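Local coordinates for protein N-acetylgalactosaminyltransferase 7 (Homo sapiens, PDB 6IWR) that belongs to a glycosyltransferase family whose members couple a GT-A-type domain to a ricin-type beta-trefoil lectin domain, at residues Lys470-Gly475 with Ile513-Gln518; Tyr421-Glu426 with Pro466-Asn471; Phe60-Pro65 with Asp143-Thr148. All blocks are in the same frame, centred on the assembly; numbering follows the deposited sequence.

Contact 1. Residues Lys470-Gly475 with Ile513-Gln518; sequences KNVDWG and INEANQ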
loop_
_atom_site.group_PDB
_atom_site.type_symbol
_atom_site.label_atom_id
_atom_site.label_comp_id
_atom_site.label_asym_id
_atom_site.label_seq_id
_atom_site.Cartn_x
_atom_site.Cartn_y
_atom_site.Cartn_z
ATOM N N LYS A 470 23.865 15.414 13.040
ATOM C CA LYS A 470 23.083 16.631 13.197
ATOM C C LYS A 470 22.524 17.055 11.852
ATOM O O LYS A 470 23.044 16.639 10.812
ATOM C CB LYS A 470 23.943 17.748 13.778
ATOM C CG LYS A 470 24.321 17.543 15.224
ATOM C CD LYS A 470 25.586 18.318 15.597
ATOM C CE LYS A 470 26.769 17.360 15.708
ATOM N NZ LYS A 470 27.877 17.894 16.557
ATOM N N ASN A 471 21.467 17.861 11.841
ATOM C CA ASN A 471 20.934 18.372 10.582
ATOM C C ASN A 471 21.634 19.669 10.198
ATOM O O ASN A 471 21.966 20.479 11.062
ATOM C CB ASN A 471 19.431 18.624 10.683
ATOM C CG ASN A 471 18.634 17.350 10.714
ATOM O OD1 ASN A 471 18.972 16.375 10.031
ATOM N ND2 ASN A 471 17.570 17.334 11.517
ATOM N N VAL A 472 21.865 19.859 8.902
ATOM C CA VAL A 472 22.204 21.194 8.416
ATOM C C VAL A 472 20.953 22.056 8.331
ATOM O O VAL A 472 20.923 23.188 8.827
ATOM C CB VAL A 472 22.922 21.137 7.053
ATOM C CG1 VAL A 472 23.191 22.556 6.567
ATOM C CG2 VAL A 472 24.219 20.370 7.157
ATOM N N ASP A 473 19.898 21.525 7.720
ATOM C CA ASP A 473 18.647 22.237 7.528
ATOM C C ASP A 473 17.546 21.196 7.342
ATOM O O ASP A 473 17.818 20.016 7.084
ATOM C CB ASP A 473 18.765 23.189 6.333
ATOM C CG ASP A 473 17.849 24.390 6.434
ATOM O OD1 ASP A 473 16.795 24.292 7.081
ATOM O OD2 ASP A 473 18.178 25.437 5.830
ATOM N N TRP A 474 16.297 21.627 7.506
ATOM C CA TRP A 474 15.167 20.728 7.320
ATOM C C TRP A 474 13.963 21.552 6.888
ATOM O O TRP A 474 13.898 22.761 7.120
ATOM C CB TRP A 474 14.852 19.931 8.599
ATOM C CG TRP A 474 14.435 20.803 9.748
ATOM C CD1 TRP A 474 15.249 21.452 10.633
ATOM C CD2 TRP A 474 13.102 21.144 10.112
ATOM N NE1 TRP A 474 14.507 22.170 11.534
ATOM C CE2 TRP A 474 13.180 22.002 11.235
ATOM C CE3 TRP A 474 11.842 20.809 9.601
ATOM C CZ2 TRP A 474 12.042 22.527 11.857
ATOM C CZ3 TRP A 474 10.708 21.331 10.226
ATOM C CH2 TRP A 474 10.819 22.174 11.344
ATOM N N GLY A 475 13.007 20.883 6.258
ATOM C CA GLY A 475 11.754 21.522 5.909
ATOM C C GLY A 475 11.221 21.082 4.558
ATOM O O GLY A 475 11.624 20.034 4.028
ATOM N N ILE A 513 18.490 17.625 5.501
ATOM C CA ILE A 513 19.832 17.376 4.998
ATOM C C ILE A 513 20.787 17.269 6.176
ATOM O O ILE A 513 20.792 18.123 7.071
ATOM C CB ILE A 513 20.294 18.460 4.008
ATOM C CG1 ILE A 513 21.478 17.933 3.201
ATOM C CG2 ILE A 513 20.752 19.673 4.736
ATOM C CD1 ILE A 513 22.008 18.925 2.259
ATOM N N ASN A 514 21.608 16.228 6.137
ATOM C CA ASN A 514 22.604 15.833 7.117
ATOM C C ASN A 514 23.845 16.703 7.065
ATOM O O ASN A 514 24.215 17.237 6.021
ATOM C CB ASN A 514 23.091 14.418 6.808
ATOM C CG ASN A 514 22.581 13.452 7.749
ATOM O OD1 ASN A 514 22.037 13.837 8.789
ATOM N ND2 ASN A 514 22.752 12.170 7.443
ATOM N N GLU A 515 24.557 16.736 8.191
ATOM C CA GLU A 515 25.975 17.067 8.132
ATOM C C GLU A 515 26.777 15.999 7.399
ATOM O O GLU A 515 27.930 16.251 7.033
ATOM C CB GLU A 515 26.563 17.254 9.523
ATOM C CG GLU A 515 26.198 18.562 10.195
ATOM C CD GLU A 515 26.939 18.745 11.508
ATOM O OE1 GLU A 515 27.590 17.772 11.960
ATOM O OE2 GLU A 515 26.886 19.859 12.074
ATOM N N ALA A 516 26.209 14.809 7.190
ATOM C CA ALA A 516 26.865 13.774 6.404
ATOM C C ALA A 516 26.517 13.869 4.928
ATOM O O ALA A 516 26.877 12.976 4.149
ATOM C CB ALA A 516 26.510 12.389 6.935
ATOM N N ASN A 517 25.827 14.927 4.521
ATOM C CA ASN A 517 25.466 15.104 3.130
ATOM C C ASN A 517 24.368 14.130 2.698
ATOM O O ASN A 517 24.281 13.761 1.526
ATOM C CB ASN A 517 26.711 14.971 2.251
ATOM C CG ASN A 517 27.734 16.063 2.534
ATOM O OD1 ASN A 517 27.450 17.237 2.344
ATOM N ND2 ASN A 517 28.925 15.684 2.974
ATOM N N GLN A 518 23.510 13.701 3.623
ATOM C CA GLN A 518 22.390 12.842 3.268
ATOM C C GLN A 518 21.114 13.672 3.205
ATOM O O GLN A 518 20.835 14.462 4.112
ATOM C CB GLN A 518 22.246 11.682 4.258
ATOM C CG GLN A 518 23.537 10.875 4.491
ATOM C CD GLN A 518 23.348 9.676 5.439
ATOM O OE1 GLN A 518 22.998 9.834 6.615
ATOM N NE2 GLN A 518 23.588 8.469 4.919
#
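Val-472 carries CG1 anti to its backbone N (chi1 177°), which leaves CG2 beside that N, and Ile-513 likewise has CG1 anti to N while its CG2 occupies the crowded position between N and the carbonyl carbon. With these torsions the two branched side chains lie side by side and point the same way, Val-472 CB packing on Ile-513 CG2 at 3.5 Å. The CG2 branch of Val-472 also lies against the Asn-514 peptide (3.7 Å to Asn-514 C) and beside CG of Glu-515.

Three backbone bonds fix the pairing beneath. Ile-513 gives its N-H to Asp-473 O (2.9 Å) and receives that of Val-472 on its own O (2.7 Å), so two consecutive residues of one strand face a single residue of its partner. Beyond them Asn-471 and Asn-514 form a non-hydrogen-bonded antiparallel pair, their CA atoms 4.6 Å apart, and the third bond runs from Glu-515 N to Lys-470 O at 3.0 Å.

At this end the Lys-470 and Glu-515 side chains cross obliquely, CE of the lysine 3.9 Å from OE1 of the acid. NZ stays 4.6 Å from the same OE1, so any attraction between the charges acts without contact. At the other end the Asp-473 carboxylate has two partners: OD1 accepts the Trp-474 N-H, and OD2 makes a salt bridge to Lys-552. Tyr-550 of strand 548-551 packs on both Asp-473 and Ile-513.

Past the paired residues, a type I turn from Asn-514 to Asn-517 carries the chain on to strand 519-521. The one-residue slip at Val-472 and Asp-473 is a classic beta bulge, set in the pairing of strands 471-474 and 511-514 of the ricin-type beta-trefoil.

Contact 2. Residues Tyr421-Glu426 with Pro466-Asn471; sequences YASRPE and PLPPKN
The C-terminal end of helix 417-423 meets an extended, proline-rich run of chain through Ala-422, whose CB faces Pro-468 and Pro-469 and whose carbonyl receives the amide of Asn-471. It illustrates how a helix end can be served by a side chain from elsewhere. The chain has left the helix at Arg-424, so the N-H of Glu-426, four residues on from Ala-422, does not return to Ala-422 O.

Asn-471 ND2 supplies a donor there, at 2.9 Å from Ala-422 O with an N-H...O angle of 143°. It approaches well to the side of the carbonyl, at a C=O...N angle of 113°, and the oxygen lies tilted from the amide plane. Asn-471 CG is anti to its own carbonyl carbon (chi1 -72°), which sets CG beside the backbone N and 3.6 Å from Ala-422 O. Arg-512 NE adds a second, weak bond to Ala-422 O. The ring of Pro-425 crosses the Asn-471 side chain at about a right angle, with CG the ring atom nearest ND2.

The rest of the contact is packing round Ala-422 CB, which rests 3.6 Å from Pro-469 O and 4.2 Å from Pro-468 CG. The same Pro-468 CG meets Ser-423 OG at 3.8 Å, a packing contact, since that hydroxyl is hydrogen-bonded to Tyr-419 O within its own helix. Tyr-419 also packs on Leu-467 and Pro-468.

From Leu-467 to Lys-470 the backbone keeps polyproline II-like angles before strand 471-474 opens at Asn-471. It is an extended linker packed on a helix C-terminus, with a side-chain amide bonded to an end carbonyl, where the chain crosses into strand 471-474 of the beta-trefoil.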
loop_
_atom_site.group_PDB
_atom_site.type_symbol
_atom_site.label_atom_id
_atom_site.label_comp_id
_atom_site.label_asym_id
_atom_site.label_seq_id
_atom_site.Cartn_x
_atom_site.Cartn_y
_atom_site.Cartn_z
ATOM N N TYR A 421 15.795 14.926 17.942
ATOM C CA TYR A 421 15.469 16.120 17.168
ATOM C C TYR A 421 16.159 16.159 15.801
ATOM O O TYR A 421 15.589 16.718 14.853
ATOM C CB TYR A 421 15.802 17.352 17.999
ATOM C CG TYR A 421 14.849 17.564 19.152
ATOM C CD1 TYR A 421 13.484 17.332 18.996
ATOM C CD2 TYR A 421 15.306 18.000 20.390
ATOM C CE1 TYR A 421 12.599 17.519 20.031
ATOM C CE2 TYR A 421 14.424 18.189 21.448
ATOM C CZ TYR A 421 13.069 17.952 21.254
ATOM O OH TYR A 421 12.185 18.139 22.291
ATOM N N ALA A 422 17.357 15.573 15.672
ATOM C CA ALA A 422 17.949 15.359 14.354
ATOM C C ALA A 422 17.122 14.393 13.511
ATOM O O ALA A 422 17.000 14.585 12.293
ATOM C CB ALA A 422 19.380 14.832 14.481
ATOM N N SER A 423 16.545 13.358 14.135
ATOM C CA SER A 423 15.695 12.440 13.387
ATOM C C SER A 423 14.358 13.073 13.046
ATOM O O SER A 423 13.844 12.853 11.949
ATOM C CB SER A 423 15.476 11.150 14.173
ATOM O OG SER A 423 16.708 10.559 14.526
ATOM N N ARG A 424 13.786 13.856 13.956
ATOM C CA ARG A 424 12.467 14.461 13.761
ATOM C C ARG A 424 12.553 15.941 14.105
ATOM O O ARG A 424 12.033 16.395 15.134
ATOM C CB ARG A 424 11.406 13.743 14.607
ATOM C CG ARG A 424 11.510 12.237 14.493
ATOM C CD ARG A 424 10.449 11.498 15.298
ATOM N NE ARG A 424 9.229 11.388 14.504
ATOM C CZ ARG A 424 8.582 10.252 14.281
ATOM N NH1 ARG A 424 9.017 9.113 14.833
ATOM N NH2 ARG A 424 7.489 10.275 13.527
ATOM N N PRO A 425 13.206 16.740 13.255
ATOM C CA PRO A 425 13.268 18.176 13.553
ATOM C C PRO A 425 11.899 18.782 13.597
ATOM O O PRO A 425 11.703 19.745 14.343
ATOM C CB PRO A 425 14.098 18.759 12.404
ATOM C CG PRO A 425 14.348 17.611 11.481
ATOM C CD PRO A 425 13.493 16.473 11.839
ATOM N N GLU A 426 10.934 18.192 12.872
ATOM C CA GLU A 426 9.595 18.764 12.802
ATOM C C GLU A 426 8.938 18.822 14.175
ATOM O O GLU A 426 7.923 19.502 14.352
ATOM C CB GLU A 426 8.723 17.978 11.798
ATOM C CG GLU A 426 8.224 16.596 12.205
ATOM C CD GLU A 426 9.123 15.438 11.741
ATOM O OE1 GLU A 426 10.190 15.699 11.135
ATOM O OE2 GLU A 426 8.769 14.244 11.991
ATOM N N PRO A 466 22.698 3.418 14.502
ATOM C CA PRO A 466 23.738 4.393 14.881
ATOM C C PRO A 466 23.159 5.761 15.206
ATOM O O PRO A 466 22.089 6.142 14.729
ATOM C CB PRO A 466 24.630 4.467 13.639
ATOM C CG PRO A 466 24.332 3.209 12.856
ATOM C CD PRO A 466 22.938 2.788 13.191
ATOM N N LEU A 467 23.883 6.507 16.025
ATOM C CA LEU A 467 23.494 7.880 16.316
ATOM C C LEU A 467 23.457 8.686 15.019
ATOM O O LEU A 467 24.387 8.583 14.213
ATOM C CB LEU A 467 24.478 8.512 17.289
ATOM C CG LEU A 467 24.209 8.371 18.794
ATOM C CD1 LEU A 467 23.148 7.290 19.054
ATOM C CD2 LEU A 467 25.499 8.132 19.599
ATOM N N PRO A 468 22.423 9.492 14.776
ATOM C CA PRO A 468 22.323 10.173 13.481
ATOM C C PRO A 468 23.129 11.451 13.488
ATOM O O PRO A 468 23.270 12.082 14.543
ATOM C CB PRO A 468 20.826 10.475 13.365
ATOM C CG PRO A 468 20.442 10.801 14.789
ATOM C CD PRO A 468 21.255 9.801 15.630
ATOM N N PRO A 469 23.674 11.863 12.341
ATOM C CA PRO A 469 24.331 13.173 12.266
ATOM C C PRO A 469 23.347 14.309 12.506
ATOM O O PRO A 469 22.154 14.199 12.218
ATOM C CB PRO A 469 24.884 13.212 10.835
ATOM C CG PRO A 469 24.978 11.795 10.407
ATOM C CD PRO A 469 23.864 11.080 11.109
ATOM N N LYS A 470 23.865 15.414 13.040
ATOM C CA LYS A 470 23.083 16.631 13.197
ATOM C C LYS A 470 22.524 17.055 11.852
ATOM O O LYS A 470 23.044 16.639 10.812
ATOM C CB LYS A 470 23.943 17.748 13.778
ATOM C CG LYS A 470 24.321 17.543 15.224
ATOM C CD LYS A 470 25.586 18.318 15.597
ATOM C CE LYS A 470 26.769 17.360 15.708
ATOM N NZ LYS A 470 27.877 17.894 16.557
ATOM N N ASN A 471 21.467 17.861 11.841
ATOM C CA ASN A 471 20.934 18.372 10.582
ATOM C C ASN A 471 21.634 19.669 10.198
ATOM O O ASN A 471 21.966 20.479 11.062
ATOM C CB ASN A 471 19.431 18.624 10.683
ATOM C CG ASN A 471 18.634 17.350 10.714
ATOM O OD1 ASN A 471 18.972 16.375 10.031
ATOM N ND2 ASN A 471 17.570 17.334 11.517
#

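Contact 3. Residues Phe60-Pro65 with Asp143-Thr148; sequences FTYHDP and DENLLT
Asn-145 ND2 donates to Thr-61 O over 2.8 Å, a weak hydrogen bond because the angle at hydrogen is only 117°. A second weak bond runs from Asp-143 N to Tyr-62 OH at 3.3 Å. A water molecule bridges the two segments, donating to Asp-64 O at 2.9 Å and, more weakly, to Asp-143 OD1. Nearby, Asp-143 OD2 sits at the edge of the His-63 ring, close to CD2, with the carboxylate turned steeply against the ring plane.

The loop 143-148 leads directly into strand 149-155, one of the parallel strands of the central sheet in the GT-A-type domain, and helix 251-260 backs the contact, Ala-256 and Ser-259 touching Tyr-62.

Packing centres on two aromatic rings. Tyr-62 CG is anti to the backbone N (chi1 -170°), which sets CG beside the carbonyl carbon; the phenol slides past Asn-145 in the opposite direction, the ring and amide planes turned only slightly against each other. Asn-145 CB meets the ring edge at CD1 (3.4 Å), while Asp-143 CB approaches CE1 obliquely at 3.6 Å. Leu-146 crosses the tyrosine at a slant and brings CD2 to within 3.6 Å of Tyr-62 CZ. Farther along, Leu-147 CD1 stands over the centre of the Phe-60 ring, 3.7 Å from its centroid and 9° off the normal, a CH-pi contact.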
loop_
_atom_site.group_PDB
_atom_site.type_symbol
_atom_site.label_atom_id
_atom_site.label_comp_id
_atom_site.label_asym_id
_atom_site.label_seq_id
_atom_site.Cartn_x
_atom_site.Cartn_y
_atom_site.Cartn_z
ATOM N N PHE A 60 8.233 -9.549 50.963
ATOM C CA PHE A 60 8.041 -10.922 50.516
ATOM C C PHE A 60 9.393 -11.621 50.365
ATOM O O PHE A 60 10.304 -11.091 49.722
ATOM C CB PHE A 60 7.322 -10.840 49.159
ATOM C CG PHE A 60 6.363 -11.938 48.880
ATOM C CD1 PHE A 60 5.065 -11.898 49.392
ATOM C CD2 PHE A 60 6.731 -12.993 48.066
ATOM C CE1 PHE A 60 4.145 -12.925 49.127
ATOM C CE2 PHE A 60 5.832 -14.006 47.789
ATOM C CZ PHE A 60 4.527 -13.976 48.324
ATOM N N THR A 61 9.540 -12.817 50.931
ATOM C CA THR A 61 10.721 -13.633 50.649
ATOM C C THR A 61 10.386 -14.636 49.548
ATOM O O THR A 61 9.420 -15.388 49.680
ATOM C CB THR A 61 11.214 -14.382 51.887
ATOM O OG1 THR A 61 11.169 -13.524 53.035
ATOM C CG2 THR A 61 12.643 -14.905 51.665
ATOM N N TYR A 62 11.185 -14.671 48.474
ATOM C CA TYR A 62 10.956 -15.628 47.396
ATOM C C TYR A 62 12.277 -16.023 46.747
ATOM O O TYR A 62 13.163 -15.192 46.563
ATOM C CB TYR A 62 9.970 -15.065 46.357
ATOM C CG TYR A 62 9.487 -16.081 45.341
ATOM C CD1 TYR A 62 8.358 -16.864 45.582
ATOM C CD2 TYR A 62 10.154 -16.259 44.132
ATOM C CE1 TYR A 62 7.917 -17.810 44.653
ATOM C CE2 TYR A 62 9.708 -17.200 43.185
ATOM C CZ TYR A 62 8.598 -17.973 43.455
ATOM O OH TYR A 62 8.168 -18.917 42.538
ATOM N N HIS A 63 12.412 -17.297 46.409
ATOM C CA HIS A 63 13.647 -17.866 45.887
ATOM C C HIS A 63 13.507 -18.211 44.411
ATOM O O HIS A 63 12.495 -18.776 43.988
ATOM C CB HIS A 63 14.031 -19.131 46.649
ATOM C CG HIS A 63 13.983 -18.974 48.133
ATOM N ND1 HIS A 63 15.098 -18.662 48.880
ATOM C CD2 HIS A 63 12.958 -19.082 49.010
ATOM C CE1 HIS A 63 14.760 -18.581 50.154
ATOM N NE2 HIS A 63 13.469 -18.836 50.262
ATOM N N ASP A 64 14.544 -17.906 43.643
ATOM C CA ASP A 64 14.512 -18.187 42.221
ATOM C C ASP A 64 14.265 -19.669 41.984
ATOM O O ASP A 64 14.581 -20.495 42.836
ATOM C CB ASP A 64 15.822 -17.772 41.564
ATOM C CG ASP A 64 15.984 -16.282 41.536
ATOM O OD1 ASP A 64 14.932 -15.600 41.444
ATOM O OD2 ASP A 64 17.129 -15.797 41.641
ATOM N N PRO A 65 13.699 -20.031 40.837
ATOM C CA PRO A 65 13.455 -21.448 40.558
ATOM C C PRO A 65 14.755 -22.171 40.253
ATOM O O PRO A 65 15.830 -21.585 40.171
ATOM C CB PRO A 65 12.515 -21.418 39.345
ATOM C CG PRO A 65 12.827 -20.130 38.677
ATOM C CD PRO A 65 13.140 -19.165 39.781
ATOM N N ASP A 143 8.680 -22.061 43.324
ATOM C CA ASP A 143 8.361 -22.149 44.737
ATOM C C ASP A 143 6.899 -22.232 45.154
ATOM O O ASP A 143 6.648 -22.692 46.244
ATOM C CB ASP A 143 9.065 -21.054 45.529
ATOM C CG ASP A 143 10.215 -21.573 46.346
ATOM O OD1 ASP A 143 10.512 -22.767 46.271
ATOM O OD2 ASP A 143 10.826 -20.775 47.062
ATOM N N GLU A 144 5.955 -21.741 44.364
ATOM C CA GLU A 144 4.510 -21.809 44.705
ATOM C C GLU A 144 4.084 -20.669 45.576
ATOM O O GLU A 144 2.933 -20.476 45.843
ATOM C CB GLU A 144 4.113 -23.095 45.429
ATOM C CG GLU A 144 4.253 -24.363 44.637
ATOM C CD GLU A 144 5.036 -25.424 45.360
ATOM O OE1 GLU A 144 5.806 -25.099 46.258
ATOM O OE2 GLU A 144 4.886 -26.601 45.016
ATOM N N ASN A 145 5.059 -19.873 45.926
ATOM C CA ASN A 145 5.017 -18.827 46.893
ATOM C C ASN A 145 4.757 -17.502 46.170
ATOM O O ASN A 145 5.000 -16.436 46.694
ATOM C CB ASN A 145 6.383 -18.852 47.539
ATOM C CG ASN A 145 6.476 -17.990 48.728
ATOM O OD1 ASN A 145 5.513 -17.787 49.425
ATOM N ND2 ASN A 145 7.644 -17.483 48.978
ATOM N N LEU A 146 4.280 -17.604 44.939
ATOM C CA LEU A 146 4.108 -16.503 44.020
ATOM C C LEU A 146 3.047 -15.500 44.397
ATOM O O LEU A 146 2.130 -15.800 45.131
ATOM C CB LEU A 146 3.756 -17.057 42.653
ATOM C CG LEU A 146 4.658 -18.124 42.061
ATOM C CD1 LEU A 146 3.859 -19.069 41.186
ATOM C CD2 LEU A 146 5.769 -17.467 41.276
ATOM N N LEU A 147 3.202 -14.288 43.895
ATOM C CA LEU A 147 2.215 -13.236 44.046
ATOM C C LEU A 147 0.960 -13.558 43.260
ATOM O O LEU A 147 1.020 -14.196 42.235
ATOM C CB LEU A 147 2.772 -11.928 43.508
ATOM C CG LEU A 147 3.559 -10.901 44.314
ATOM C CD1 LEU A 147 3.757 -11.275 45.758
ATOM C CD2 LEU A 147 4.886 -10.592 43.663
ATOM N N THR A 148 -0.183 -13.100 43.736
ATOM C CA THR A 148 -1.416 -13.179 42.958
ATOM C C THR A 148 -1.443 -12.091 41.875
ATOM O O THR A 148 -0.639 -11.160 41.882
ATOM C CB THR A 148 -2.620 -13.026 43.870
ATOM O OG1 THR A 148 -2.605 -11.710 44.445
ATOM C CG2 THR A 148 -2.579 -14.070 44.989
HETATM O O HOH W 1 13.446 -22.347 44.776
#

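In the fold
Along the chain contact 3 closes first, then contact 2 opens, and contact 1 begins on the residues where contact 2 ends, Lys-470 and Asn-471 belonging to both. Contacts 1 and 2 are neighbours, their centres about 8 Å apart; Trp-474 and Pro-425 pack together between them. Contact 2 thus joins helix 417-423 to the chain entering strand 471-474, which contact 1 pairs with strand 511-514 in the trefoil. Contact 3 lies on the opposite side of the chain's centre, about 53 Å from contact 1 and about 45 Å from contact 2, centre to centre. Contact 1 therefore sits in the trefoil, contact 2 where the chain passes into it, and contact 3 beside the GT-A-type sheet.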